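PDB 5AQ1: glucose-6-phosphate dehydrogenase from Trypanosoma cruzi, which catalyses the NADP-dependent oxidation of glucose 6-phosphate to 6-phosphogluconolactone, the entry step of the pentose phosphate pathway. Local coordinates for residues V36-S41 and L69-S74; L145-L150 and R176-K181; Q205-D210 and T455-V460. One frame throughout, in Å; residues are numbered along the deposited sequence.

Interaction 1: residues V36-S41 and L69-S74. With NDP (NADPH dihydro-nicotinamide-adenine-dinucleotide phosphate), chain G.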
loop_
_atom_site.group_PDB
_atom_site.type_symbol
_atom_site.label_atom_id
_atom_site.label_comp_id
_atom_site.label_asym_id
_atom_site.label_seq_id
_atom_site.Cartn_x
_atom_site.Cartn_y
_atom_site.Cartn_z
ATOM N N VAL B 36 -6.596 -19.978 -47.042
ATOM C CA VAL B 36 -7.710 -19.676 -47.939
ATOM C C VAL B 36 -8.388 -18.372 -47.519
ATOM O O VAL B 36 -8.968 -18.286 -46.436
ATOM C CB VAL B 36 -8.755 -20.810 -47.954
ATOM C CG1 VAL B 36 -9.807 -20.552 -49.022
ATOM C CG2 VAL B 36 -8.081 -22.154 -48.192
ATOM N N VAL B 37 -8.307 -17.364 -48.385
ATOM C CA VAL B 37 -8.953 -16.079 -48.153
ATOM C C VAL B 37 -10.304 -16.070 -48.862
ATOM O O VAL B 37 -10.378 -15.853 -50.073
ATOM C CB VAL B 37 -8.088 -14.910 -48.676
ATOM C CG1 VAL B 37 -8.731 -13.570 -48.336
ATOM C CG2 VAL B 37 -6.679 -14.990 -48.102
ATOM N N LEU B 38 -11.369 -16.312 -48.103
ATOM C CA LEU B 38 -12.723 -16.261 -48.646
ATOM C C LEU B 38 -13.212 -14.811 -48.680
ATOM O O LEU B 38 -13.109 -14.088 -47.689
ATOM C CB LEU B 38 -13.673 -17.127 -47.823
ATOM C CG LEU B 38 -13.454 -18.637 -47.956
ATOM C CD1 LEU B 38 -12.469 -19.183 -46.937
ATOM C CD2 LEU B 38 -14.782 -19.378 -47.858
ATOM N N GLY B 39 -13.750 -14.399 -49.825
ATOM C CA GLY B 39 -14.078 -12.996 -50.069
ATOM C C GLY B 39 -12.846 -12.227 -50.508
ATOM O O GLY B 39 -12.686 -11.057 -50.169
ATOM N N ALA B 40 -11.988 -12.892 -51.284
ATOM C CA ALA B 40 -10.704 -12.333 -51.714
ATOM C C ALA B 40 -10.851 -11.129 -52.646
ATOM O O ALA B 40 -9.914 -10.341 -52.795
ATOM C CB ALA B 40 -9.860 -13.410 -52.385
ATOM N N SER B 41 -12.020 -10.996 -53.270
ATOM C CA SER B 41 -12.335 -9.847 -54.117
ATOM C C SER B 41 -12.767 -8.601 -53.322
ATOM O O SER B 41 -13.109 -7.580 -53.914
ATOM C CB SER B 41 -13.454 -10.233 -55.082
ATOM O OG SER B 41 -14.604 -10.653 -54.368
ATOM N N LEU B 69 -4.819 -19.166 -51.351
ATOM C CA LEU B 69 -5.911 -19.393 -52.293
ATOM C C LEU B 69 -7.057 -18.418 -52.043
ATOM O O LEU B 69 -7.699 -18.455 -50.996
ATOM C CB LEU B 69 -6.396 -20.842 -52.175
ATOM C CG LEU B 69 -7.673 -21.292 -52.899
ATOM C CD1 LEU B 69 -7.562 -21.095 -54.401
ATOM C CD2 LEU B 69 -7.987 -22.746 -52.570
ATOM N N GLY B 70 -7.297 -17.538 -53.011
ATOM C CA GLY B 70 -8.443 -16.643 -52.967
ATOM C C GLY B 70 -9.696 -17.380 -53.392
ATOM O O GLY B 70 -9.647 -18.224 -54.288
ATOM N N TYR B 71 -10.816 -17.057 -52.752
ATOM C CA TYR B 71 -12.099 -17.689 -53.051
ATOM C C TYR B 71 -13.234 -16.673 -52.961
ATOM O O TYR B 71 -13.416 -16.033 -51.932
ATOM C CB TYR B 71 -12.348 -18.841 -52.079
ATOM C CG TYR B 71 -13.609 -19.629 -52.353
ATOM C CD1 TYR B 71 -14.839 -19.212 -51.848
ATOM C CD2 TYR B 71 -13.572 -20.800 -53.109
ATOM C CE1 TYR B 71 -15.993 -19.931 -52.096
ATOM C CE2 TYR B 71 -14.722 -21.526 -53.357
ATOM C CZ TYR B 71 -15.928 -21.087 -52.849
ATOM O OH TYR B 71 -17.076 -21.802 -53.090
ATOM N N ALA B 72 -13.992 -16.530 -54.045
ATOM C CA ALA B 72 -15.149 -15.633 -54.080
ATOM C C ALA B 72 -16.028 -15.921 -55.300
ATOM O O ALA B 72 -15.651 -16.699 -56.174
ATOM C CB ALA B 72 -14.697 -14.178 -54.082
ATOM N N ARG B 73 -17.196 -15.284 -55.350
ATOM C CA ARG B 73 -18.158 -15.501 -56.437
ATOM C C ARG B 73 -17.745 -14.824 -57.741
ATOM O O ARG B 73 -18.128 -15.279 -58.823
ATOM C CB ARG B 73 -19.545 -14.999 -56.037
ATOM C CG ARG B 73 -20.122 -15.649 -54.788
ATOM C CD ARG B 73 -21.413 -14.969 -54.365
ATOM N NE ARG B 73 -21.230 -13.529 -54.191
ATOM C CZ ARG B 73 -22.216 -12.637 -54.134
ATOM N NH1 ARG B 73 -23.487 -13.013 -54.222
ATOM N NH2 ARG B 73 -21.928 -11.349 -53.983
ATOM N N SER B 74 -16.985 -13.734 -57.638
ATOM C CA SER B 74 -16.526 -12.998 -58.819
ATOM C C SER B 74 -15.667 -13.871 -59.728
ATOM O O SER B 74 -14.851 -14.663 -59.254
ATOM C CB SER B 74 -15.725 -11.754 -58.416
ATOM O OG SER B 74 -16.563 -10.757 -57.860
HETATM P PA NDP G . -17.150 -6.301 -48.610
HETATM O O1A NDP G . -18.466 -5.558 -48.613
HETATM O O2A NDP G . -15.969 -5.736 -49.379
HETATM O O5B NDP G . -17.463 -7.805 -49.077
HETATM C C5B NDP G . -16.407 -8.756 -49.156
HETATM C C4B NDP G . -16.622 -9.697 -50.334
HETATM O O4B NDP G . -17.726 -10.553 -50.024
HETATM C C3B NDP G . -16.956 -9.005 -51.654
HETATM O O3B NDP G . -15.814 -8.805 -52.492
HETATM C C2B NDP G . -17.940 -9.949 -52.305
HETATM O O2B NDP G . -17.241 -10.882 -53.123
HETATM C C1B NDP G . -18.597 -10.685 -51.151
HETATM N N9A NDP G . -19.944 -10.114 -50.886
HETATM C C8A NDP G . -20.260 -8.811 -50.699
HETATM N N7A NDP G . -21.593 -8.663 -50.490
HETATM C C5A NDP G . -22.145 -9.889 -50.543
HETATM C C6A NDP G . -23.503 -10.460 -50.408
HETATM N N6A NDP G . -24.562 -9.650 -50.165
HETATM N N1A NDP G . -23.646 -11.806 -50.531
HETATM C C2A NDP G . -22.599 -12.621 -50.773
HETATM N N3A NDP G . -21.338 -12.163 -50.906
HETATM C C4A NDP G . -21.055 -10.840 -50.805
HETATM O O3 NDP G . -16.714 -6.604 -47.087
HETATM P PN NDP G . -15.343 -6.059 -46.436
HETATM O O1N NDP G . -14.148 -6.633 -47.158
HETATM O O2N NDP G . -15.466 -4.561 -46.268
HETATM O O5D NDP G . -15.405 -6.738 -44.979
HETATM C C5D NDP G . -15.319 -8.150 -44.800
HETATM C C4D NDP G . -15.608 -8.492 -43.343
HETATM O O4D NDP G . -14.651 -7.854 -42.490
HETATM C C3D NDP G . -16.977 -7.989 -42.917
HETATM O O3D NDP G . -17.617 -8.954 -42.076
HETATM C C2D NDP G . -16.693 -6.713 -42.151
HETATM O O2D NDP G . -17.705 -6.440 -41.169
HETATM C C1D NDP G . -15.308 -6.980 -41.562
HETATM N N1N NDP G . -14.567 -5.731 -41.323
HETATM C C2N NDP G . -13.950 -5.097 -42.333
HETATM C C3N NDP G . -13.251 -3.910 -42.135
HETATM C C7N NDP G . -12.563 -3.224 -43.282
HETATM O O7N NDP G . -11.514 -2.637 -43.065
HETATM N N7N NDP G . -13.097 -3.251 -44.506
HETATM C C4N NDP G . -13.159 -3.288 -40.762
HETATM C C5N NDP G . -13.872 -4.072 -39.759
HETATM C C6N NDP G . -14.536 -5.249 -40.075
HETATM P P2B NDP G . -17.931 -11.682 -54.338
HETATM O O1X NDP G . -19.135 -10.868 -54.746
HETATM O O2X NDP G . -16.821 -11.690 -55.364
HETATM O O3X NDP G . -18.281 -13.033 -53.758
#
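Ser41 and Ser74 converge on one oxygen of the NADPH 2'-phosphate: O2X accepts a bond of 2.6 Å from Ser41 OG and another of 2.7 Å from Ser74 OG, while the Ser74 backbone N adds a third grip. Ser41 OG also accepts the ribose hydroxyl O3B, at 2.9 Å, so this small hydroxyl ties phosphate and sugar together. Arg73 takes the other oxygens. Bent at chi3 (-55°), it sends NE to O3X at 3.0 Å and NH2 to O1X, with the phosphorus in the guanidinium plane and adenine N3A over one face. An arginine and two serines suit this place, offering positive charge and hydroxyl donors to the phosphate that distinguishes NADPH from NADH. These groups sit where two neighbouring parallel strands end, in the first beta-alpha-beta crossover of the Rossmann fold, with helix 43-58 connecting them. Leu69 O, Val37 O and Tyr71 O accept the backbone bonds between the strands, the last from Gly39 N at 2.7 Å. Glycine suits position 39, where phi is 82°, and the bare CA of Gly70 packs against Ala40 CB at 3.6 Å. Leu38 CD2 approaches Tyr71 CD1 obliquely at 4.0 Å; the buried tyrosine's hydroxyl is bonded to Ser114 O.

Interaction 2: residues L145-L150 and R176-K181. With NDP (NADPH dihydro-nicotinamide-adenine-dinucleotide phosphate), chain G; BG6 (6-O-phosphono-beta-D-glucopyranose), chain F.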
loop_
_atom_site.group_PDB
_atom_site.type_symbol
_atom_site.label_atom_id
_atom_site.label_comp_id
_atom_site.label_asym_id
_atom_site.label_seq_id
_atom_site.Cartn_x
_atom_site.Cartn_y
_atom_site.Cartn_z
ATOM N N LEU B 145 -5.752 -22.827 -42.949
ATOM C CA LEU B 145 -6.254 -21.611 -42.306
ATOM C C LEU B 145 -7.286 -20.950 -43.216
ATOM O O LEU B 145 -6.958 -20.517 -44.319
ATOM C CB LEU B 145 -5.108 -20.637 -42.028
ATOM C CG LEU B 145 -5.467 -19.329 -41.313
ATOM C CD1 LEU B 145 -5.828 -19.584 -39.864
ATOM C CD2 LEU B 145 -4.312 -18.342 -41.392
ATOM N N PHE B 146 -8.530 -20.884 -42.752
ATOM C CA PHE B 146 -9.599 -20.243 -43.506
ATOM C C PHE B 146 -9.824 -18.839 -42.965
ATOM O O PHE B 146 -10.201 -18.675 -41.805
ATOM C CB PHE B 146 -10.891 -21.058 -43.405
ATOM C CG PHE B 146 -10.798 -22.417 -44.039
ATOM C CD1 PHE B 146 -10.845 -22.554 -45.417
ATOM C CD2 PHE B 146 -10.672 -23.560 -43.261
ATOM C CE1 PHE B 146 -10.759 -23.803 -46.010
ATOM C CE2 PHE B 146 -10.587 -24.812 -43.847
ATOM C CZ PHE B 146 -10.629 -24.934 -45.223
ATOM N N TYR B 147 -9.570 -17.833 -43.801
ATOM C CA TYR B 147 -9.837 -16.440 -43.445
ATOM C C TYR B 147 -11.177 -16.022 -44.046
ATOM O O TYR B 147 -11.314 -15.950 -45.266
ATOM C CB TYR B 147 -8.722 -15.517 -43.954
ATOM C CG TYR B 147 -8.639 -14.197 -43.206
ATOM C CD1 TYR B 147 -9.698 -13.287 -43.229
ATOM C CD2 TYR B 147 -7.501 -13.856 -42.476
ATOM C CE1 TYR B 147 -9.629 -12.083 -42.547
ATOM C CE2 TYR B 147 -7.423 -12.652 -41.793
ATOM C CZ TYR B 147 -8.492 -11.772 -41.831
ATOM O OH TYR B 147 -8.425 -10.579 -41.156
ATOM N N LEU B 148 -12.154 -15.734 -43.188
ATOM C CA LEU B 148 -13.485 -15.345 -43.648
ATOM C C LEU B 148 -13.609 -13.830 -43.727
ATOM O O LEU B 148 -14.087 -13.191 -42.790
ATOM C CB LEU B 148 -14.569 -15.936 -42.740
ATOM C CG LEU B 148 -14.977 -17.379 -43.056
ATOM C CD1 LEU B 148 -13.798 -18.332 -42.949
ATOM C CD2 LEU B 148 -16.096 -17.824 -42.133
ATOM N N ALA B 149 -13.173 -13.266 -44.851
ATOM C CA ALA B 149 -13.292 -11.830 -45.118
ATOM C C ALA B 149 -14.596 -11.543 -45.860
ATOM O O ALA B 149 -14.587 -11.042 -46.983
ATOM C CB ALA B 149 -12.098 -11.348 -45.931
ATOM N N LEU B 150 -15.713 -11.857 -45.205
ATOM C CA LEU B 150 -17.038 -11.857 -45.826
ATOM C C LEU B 150 -18.033 -11.054 -44.983
ATOM O O LEU B 150 -17.790 -10.825 -43.801
ATOM C CB LEU B 150 -17.543 -13.296 -45.934
ATOM C CG LEU B 150 -16.697 -14.270 -46.758
ATOM C CD1 LEU B 150 -17.064 -15.707 -46.425
ATOM C CD2 LEU B 150 -16.866 -14.003 -48.246
ATOM N N ARG B 176 -8.048 -23.931 -38.776
ATOM C CA ARG B 176 -8.313 -22.728 -37.996
ATOM C C ARG B 176 -9.126 -21.727 -38.807
ATOM O O ARG B 176 -8.900 -21.558 -40.007
ATOM C CB ARG B 176 -7.004 -22.107 -37.506
ATOM C CG ARG B 176 -6.343 -22.928 -36.411
ATOM C CD ARG B 176 -4.921 -22.487 -36.113
ATOM N NE ARG B 176 -4.225 -23.500 -35.322
ATOM C CZ ARG B 176 -2.903 -23.586 -35.169
ATOM N NH1 ARG B 176 -2.082 -22.712 -35.748
ATOM N NH2 ARG B 176 -2.393 -24.568 -34.431
ATOM N N LEU B 177 -10.080 -21.086 -38.137
ATOM C CA LEU B 177 -10.992 -20.130 -38.751
ATOM C C LEU B 177 -10.718 -18.739 -38.206
ATOM O O LEU B 177 -10.874 -18.504 -37.011
ATOM C CB LEU B 177 -12.444 -20.495 -38.423
ATOM C CG LEU B 177 -13.192 -21.478 -39.325
ATOM C CD1 LEU B 177 -13.702 -20.778 -40.576
ATOM C CD2 LEU B 177 -12.329 -22.678 -39.682
ATOM N N ILE B 178 -10.319 -17.820 -39.076
ATOM C CA ILE B 178 -10.250 -16.416 -38.709
ATOM C C ILE B 178 -11.554 -15.751 -39.152
ATOM O O ILE B 178 -11.915 -15.793 -40.331
ATOM C CB ILE B 178 -9.021 -15.721 -39.324
ATOM C CG1 ILE B 178 -7.741 -16.277 -38.694
ATOM C CG2 ILE B 178 -9.088 -14.219 -39.094
ATOM C CD1 ILE B 178 -6.468 -15.896 -39.423
ATOM N N VAL B 179 -12.256 -15.146 -38.196
ATOM C CA VAL B 179 -13.574 -14.558 -38.441
ATOM C C VAL B 179 -13.603 -13.096 -37.993
ATOM O O VAL B 179 -12.931 -12.722 -37.033
ATOM C CB VAL B 179 -14.689 -15.371 -37.744
ATOM C CG1 VAL B 179 -14.673 -16.809 -38.231
ATOM C CG2 VAL B 179 -14.539 -15.350 -36.234
ATOM N N GLU B 180 -14.383 -12.279 -38.699
ATOM C CA GLU B 180 -14.407 -10.832 -38.485
ATOM C C GLU B 180 -15.733 -10.358 -37.896
ATOM O O GLU B 180 -16.760 -11.024 -38.028
ATOM C CB GLU B 180 -14.158 -10.110 -39.810
ATOM C CG GLU B 180 -12.733 -10.220 -40.340
ATOM C CD GLU B 180 -11.767 -9.215 -39.724
ATOM O OE1 GLU B 180 -12.213 -8.180 -39.174
ATOM O OE2 GLU B 180 -10.543 -9.459 -39.817
ATOM N N LYS B 181 -15.697 -9.192 -37.253
ATOM C CA LYS B 181 -16.898 -8.558 -36.703
ATOM C C LYS B 181 -17.721 -7.981 -37.864
ATOM O O LYS B 181 -17.187 -7.823 -38.954
ATOM C CB LYS B 181 -16.507 -7.478 -35.680
ATOM C CG LYS B 181 -15.988 -6.169 -36.259
ATOM C CD LYS B 181 -15.540 -5.240 -35.139
ATOM C CE LYS B 181 -14.994 -3.921 -35.668
ATOM N NZ LYS B 181 -16.059 -2.945 -36.027
HETATM P PA NDP G . -17.150 -6.301 -48.610
HETATM O O1A NDP G . -18.466 -5.558 -48.613
HETATM O O2A NDP G . -15.969 -5.736 -49.379
HETATM O O5B NDP G . -17.463 -7.805 -49.077
HETATM C C5B NDP G . -16.407 -8.756 -49.156
HETATM C C4B NDP G . -16.622 -9.697 -50.334
HETATM O O4B NDP G . -17.726 -10.553 -50.024
HETATM C C3B NDP G . -16.956 -9.005 -51.654
HETATM O O3B NDP G . -15.814 -8.805 -52.492
HETATM C C2B NDP G . -17.940 -9.949 -52.305
HETATM O O2B NDP G . -17.241 -10.882 -53.123
HETATM C C1B NDP G . -18.597 -10.685 -51.151
HETATM N N9A NDP G . -19.944 -10.114 -50.886
HETATM C C8A NDP G . -20.260 -8.811 -50.699
HETATM N N7A NDP G . -21.593 -8.663 -50.490
HETATM C C5A NDP G . -22.145 -9.889 -50.543
HETATM C C6A NDP G . -23.503 -10.460 -50.408
HETATM N N6A NDP G . -24.562 -9.650 -50.165
HETATM N N1A NDP G . -23.646 -11.806 -50.531
HETATM C C2A NDP G . -22.599 -12.621 -50.773
HETATM N N3A NDP G . -21.338 -12.163 -50.906
HETATM C C4A NDP G . -21.055 -10.840 -50.805
HETATM O O3 NDP G . -16.714 -6.604 -47.087
HETATM P PN NDP G . -15.343 -6.059 -46.436
HETATM O O1N NDP G . -14.148 -6.633 -47.158
HETATM O O2N NDP G . -15.466 -4.561 -46.268
HETATM O O5D NDP G . -15.405 -6.738 -44.979
HETATM C C5D NDP G . -15.319 -8.150 -44.800
HETATM C C4D NDP G . -15.608 -8.492 -43.343
HETATM O O4D NDP G . -14.651 -7.854 -42.490
HETATM C C3D NDP G . -16.977 -7.989 -42.917
HETATM O O3D NDP G . -17.617 -8.954 -42.076
HETATM C C2D NDP G . -16.693 -6.713 -42.151
HETATM O O2D NDP G . -17.705 -6.440 -41.169
HETATM C C1D NDP G . -15.308 -6.980 -41.562
HETATM N N1N NDP G . -14.567 -5.731 -41.323
HETATM C C2N NDP G . -13.950 -5.097 -42.333
HETATM C C3N NDP G . -13.251 -3.910 -42.135
HETATM C C7N NDP G . -12.563 -3.224 -43.282
HETATM O O7N NDP G . -11.514 -2.637 -43.065
HETATM N N7N NDP G . -13.097 -3.251 -44.506
HETATM C C4N NDP G . -13.159 -3.288 -40.762
HETATM C C5N NDP G . -13.872 -4.072 -39.759
HETATM C C6N NDP G . -14.536 -5.249 -40.075
HETATM P P2B NDP G . -17.931 -11.682 -54.338
HETATM O O1X NDP G . -19.135 -10.868 -54.746
HETATM O O2X NDP G . -16.821 -11.690 -55.364
HETATM O O3X NDP G . -18.281 -13.033 -53.758
HETATM C C1 BG6 F . -12.947 -0.819 -37.734
HETATM C C2 BG6 F . -14.253 -0.038 -37.602
HETATM O O1 BG6 F . -13.013 -2.029 -36.969
HETATM O O5 BG6 F . -11.860 -0.022 -37.256
HETATM C C3 BG6 F . -14.140 1.272 -38.366
HETATM O O2 BG6 F . -15.350 -0.808 -38.103
HETATM C C4 BG6 F . -12.943 2.041 -37.831
HETATM O O3 BG6 F . -15.325 2.063 -38.234
HETATM C C5 BG6 F . -11.685 1.196 -37.987
HETATM O O4 BG6 F . -12.818 3.277 -38.536
HETATM C C6 BG6 F . -10.450 1.942 -37.491
HETATM O O6 BG6 F . -9.316 1.074 -37.465
HETATM P P BG6 F . -7.836 1.688 -37.315
HETATM O O1P BG6 F . -7.895 2.535 -36.065
HETATM O O2P BG6 F . -6.943 0.488 -37.169
HETATM O O3P BG6 F . -7.647 2.465 -38.596
#
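Two torsions bring Tyr147 and Glu180 together: Tyr147 CG is turned to the far side of the backbone N (chi1 -158°), and the glutamate chain bends about its CB-CG bond (chi2 -83°). The Tyr147 OH then donates to Glu180 OE2 at 2.7 Å, nearly along the carboxylate C-O direction, with ring and carboxylate planes only 21° apart. Tyr442 OH is a second partner of the same oxygen; two hydroxyls thus meet one buried carboxylate oxygen, which would probably favour its negative charge. Ile178 suits its position because it branches at CB: CG2 lies over the Tyr147 ring, 3.7 Å from its centroid in a CH-pi contact, while CD1 reaches Leu145 CD1 at 3.8 Å. Beneath these side chains the parallel strands are joined by nearly straight backbone bonds, such as Leu148 N to Ile178 O at 2.9 Å. Past the strand ends, both segments turn to the ligands. Leu150 O accepts NADPH O3D at 2.6 Å, Lys181 O accepts O2D, and Lys181 NZ reaches O2 of glucose 6-phosphate at 3.1 Å. Within the Rossmann sheet the pair lies between strands 33-38 and 206-208; helix 155-165 packs against Phe146 and Leu148, and helix 441-451 against Leu145, Tyr147 and Ile178.

Interaction 3: residues Q205-D210 and T455-V460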
loop_
_atom_site.group_PDB
_atom_site.type_symbol
_atom_site.label_atom_id
_atom_site.label_comp_id
_atom_site.label_asym_id
_atom_site.label_seq_id
_atom_site.Cartn_x
_atom_site.Cartn_y
_atom_site.Cartn_z
ATOM N N GLN B 205 -10.465 -23.950 -32.518
ATOM C CA GLN B 205 -10.298 -23.707 -33.950
ATOM C C GLN B 205 -10.729 -22.313 -34.395
ATOM O O GLN B 205 -10.332 -21.864 -35.465
ATOM C CB GLN B 205 -11.081 -24.744 -34.755
ATOM C CG GLN B 205 -10.620 -26.171 -34.537
ATOM C CD GLN B 205 -11.502 -27.178 -35.246
ATOM O OE1 GLN B 205 -12.726 -27.141 -35.125
ATOM N NE2 GLN B 205 -10.882 -28.094 -35.984
ATOM N N VAL B 206 -11.543 -21.635 -33.591
ATOM C CA VAL B 206 -12.068 -20.321 -33.962
ATOM C C VAL B 206 -11.184 -19.191 -33.426
ATOM O O VAL B 206 -10.857 -19.149 -32.240
ATOM C CB VAL B 206 -13.512 -20.125 -33.463
ATOM C CG1 VAL B 206 -14.030 -18.747 -33.856
ATOM C CG2 VAL B 206 -14.421 -21.209 -34.031
ATOM N N PHE B 207 -10.820 -18.277 -34.321
ATOM C CA PHE B 207 -9.977 -17.135 -34.005
ATOM C C PHE B 207 -10.716 -15.849 -34.368
ATOM O O PHE B 207 -10.615 -15.358 -35.491
ATOM C CB PHE B 207 -8.654 -17.242 -34.770
ATOM C CG PHE B 207 -7.714 -18.260 -34.198
ATOM C CD1 PHE B 207 -7.973 -19.614 -34.327
ATOM C CD2 PHE B 207 -6.579 -17.864 -33.514
ATOM C CE1 PHE B 207 -7.112 -20.556 -33.788
ATOM C CE2 PHE B 207 -5.712 -18.797 -32.973
ATOM C CZ PHE B 207 -5.977 -20.147 -33.110
ATOM N N ARG B 208 -11.475 -15.318 -33.414
ATOM C CA ARG B 208 -12.244 -14.094 -33.639
ATOM C C ARG B 208 -11.343 -12.862 -33.581
ATOM O O ARG B 208 -10.712 -12.591 -32.554
ATOM C CB ARG B 208 -13.371 -13.966 -32.614
ATOM C CG ARG B 208 -14.409 -15.063 -32.725
ATOM C CD ARG B 208 -15.551 -14.882 -31.740
ATOM N NE ARG B 208 -16.273 -16.133 -31.542
ATOM C CZ ARG B 208 -15.819 -17.158 -30.827
ATOM N NH1 ARG B 208 -14.632 -17.095 -30.228
ATOM N NH2 ARG B 208 -16.554 -18.259 -30.708
ATOM N N ILE B 209 -11.297 -12.122 -34.686
ATOM C CA ILE B 209 -10.440 -10.950 -34.792
ATOM C C ILE B 209 -11.036 -9.762 -34.055
ATOM O O ILE B 209 -12.216 -9.448 -34.213
ATOM C CB ILE B 209 -10.226 -10.517 -36.263
ATOM C CG1 ILE B 209 -9.409 -11.563 -37.025
ATOM C CG2 ILE B 209 -9.539 -9.151 -36.335
ATOM C CD1 ILE B 209 -7.919 -11.545 -36.739
ATOM N N ASP B 210 -10.206 -9.130 -33.233
ATOM C CA ASP B 210 -10.373 -7.728 -32.876
ATOM C C ASP B 210 -9.024 -7.093 -33.168
ATOM O O ASP B 210 -8.074 -7.259 -32.398
ATOM C CB ASP B 210 -10.759 -7.555 -31.410
ATOM C CG ASP B 210 -11.088 -6.115 -31.063
ATOM O OD1 ASP B 210 -10.393 -5.195 -31.555
ATOM O OD2 ASP B 210 -12.044 -5.903 -30.293
ATOM N N THR B 455 -4.132 -16.000 -27.563
ATOM C CA THR B 455 -4.091 -14.897 -26.596
ATOM C C THR B 455 -4.855 -13.658 -27.064
ATOM O O THR B 455 -5.683 -13.120 -26.325
ATOM C CB THR B 455 -2.637 -14.487 -26.279
ATOM O OG1 THR B 455 -1.940 -15.599 -25.708
ATOM C CG2 THR B 455 -2.590 -13.316 -25.307
ATOM N N ASN B 456 -4.582 -13.227 -28.292
ATOM C CA ASN B 456 -5.120 -11.970 -28.821
ATOM C C ASN B 456 -6.311 -12.166 -29.754
ATOM O O ASN B 456 -6.420 -11.500 -30.784
ATOM C CB ASN B 456 -4.005 -11.195 -29.526
ATOM C CG ASN B 456 -2.921 -10.744 -28.566
ATOM O OD1 ASN B 456 -3.216 -10.229 -27.490
ATOM N ND2 ASN B 456 -1.663 -10.927 -28.951
ATOM N N PHE B 457 -7.200 -13.082 -29.377
ATOM C CA PHE B 457 -8.408 -13.364 -30.136
ATOM C C PHE B 457 -9.572 -13.485 -29.170
ATOM O O PHE B 457 -9.414 -14.009 -28.071
ATOM C CB PHE B 457 -8.242 -14.646 -30.948
ATOM C CG PHE B 457 -7.206 -14.541 -32.025
ATOM C CD1 PHE B 457 -5.879 -14.851 -31.767
ATOM C CD2 PHE B 457 -7.554 -14.110 -33.297
ATOM C CE1 PHE B 457 -4.922 -14.744 -32.757
ATOM C CE2 PHE B 457 -6.601 -14.004 -34.294
ATOM C CZ PHE B 457 -5.284 -14.321 -34.024
ATOM N N VAL B 458 -10.744 -13.024 -29.598
ATOM C CA VAL B 458 -11.885 -12.881 -28.701
ATOM C C VAL B 458 -12.551 -14.230 -28.463
ATOM O O VAL B 458 -13.078 -14.844 -29.389
ATOM C CB VAL B 458 -12.920 -11.877 -29.249
ATOM C CG1 VAL B 458 -13.994 -11.595 -28.207
ATOM C CG2 VAL B 458 -12.237 -10.579 -29.666
ATOM N N ARG B 459 -12.525 -14.686 -27.212
ATOM C CA ARG B 459 -13.121 -15.971 -26.848
ATOM C C ARG B 459 -14.643 -15.831 -26.776
ATOM O O ARG B 459 -15.162 -14.727 -26.630
ATOM C CB ARG B 459 -12.548 -16.474 -25.523
ATOM C CG ARG B 459 -12.586 -17.987 -25.374
ATOM C CD ARG B 459 -11.716 -18.461 -24.223
ATOM N NE ARG B 459 -12.255 -18.074 -22.922
ATOM C CZ ARG B 459 -11.610 -18.206 -21.764
ATOM N NH1 ARG B 459 -10.377 -18.706 -21.723
ATOM N NH2 ARG B 459 -12.196 -17.826 -20.637
ATOM N N VAL B 460 -15.348 -16.952 -26.900
ATOM C CA VAL B 460 -16.811 -16.936 -26.964
ATOM C C VAL B 460 -17.443 -16.271 -25.736
ATOM O O VAL B 460 -18.380 -15.486 -25.869
ATOM C CB VAL B 460 -17.397 -18.356 -27.202
ATOM C CG1 VAL B 460 -17.103 -19.302 -26.042
ATOM C CG2 VAL B 460 -18.897 -18.285 -27.466
HETATM O O HOH W 1 -11.044 -16.576 -30.817
HETATM O O HOH W 2 -7.501 -10.076 -32.908
#
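Direct hydrogen bonds join Arg208 and Val458 twice. Val458 N donates to Arg208 O at 3.0 Å, in the carbonyl plane and on a lone pair, and Arg208 NH1 returns a bond of 2.9 Å to Val458 O, with the carbonyl oxygen tilted 18° out of the arginine's guanidinium plane. Two waters extend this network: one accepts from Arg208 N and lies within bonding distance of Val206 O and Val458 O, and the other accepts from Asp210 N and donates to Asn456 O at 2.8 Å. The aromatic contact is a T-shaped pair, centroids 4.9 Å apart and planes at 81°, for which phenylalanines suit both places: the flat Phe457 ring offers a broad apolar face to the edge of Phe207. Phe207 CD2 sits over the centre of that face, and Ile209 CD1 reaches Phe457 CE2 at 3.7 Å, its side chain running alongside. Strand 206-208 is the last strand of the parallel Rossmann sheet. Segment 455-460 comes from the C-terminal part of the chain and leads into helix 460-479, with Arg459 at the N-cap, so the contact joins the coenzyme-binding domain to the C-terminal domain. Among the charged groups, Arg208 is extended from CG to NE, long enough to carry its guanidinium between Val460 CA over one face and Val206 CG1 over the other. Its NH1 forms a salt bridge with Glu203, whose OE2 also accepts from Val460 N. Apolar packing closes the far end: Val458 CG2 touches Asp210 CB at 3.8 Å, while Asp210 OD1 bonds His273 ND1, a second-shell partner behind a histidine that binds glucose 6-phosphate.

Overall arrangement
All three contacts are largely buried and share the parallel Rossmann sheet. Interactions 1 and 2 each join the two strands of a beta-alpha-beta unit and abut one another through strands 33-38 and 143-148; interaction 3 meets interaction 2 where strand 206-208 pairs with 175-179. The NADPH lies across the ends of the first two: interaction 1 supplies hydroxyls and an arginine to the 2'-phosphate of the adenosine, whereas interaction 2 offers mainly backbone carbonyls to the nicotinamide ribose and reaches the sugar substrate. Interaction 3, about 21 Å from interaction 1 between centres, replaces regular strand pairing with aromatic packing, an arginine and waters, where strand 206-208 meets the C-terminal domain.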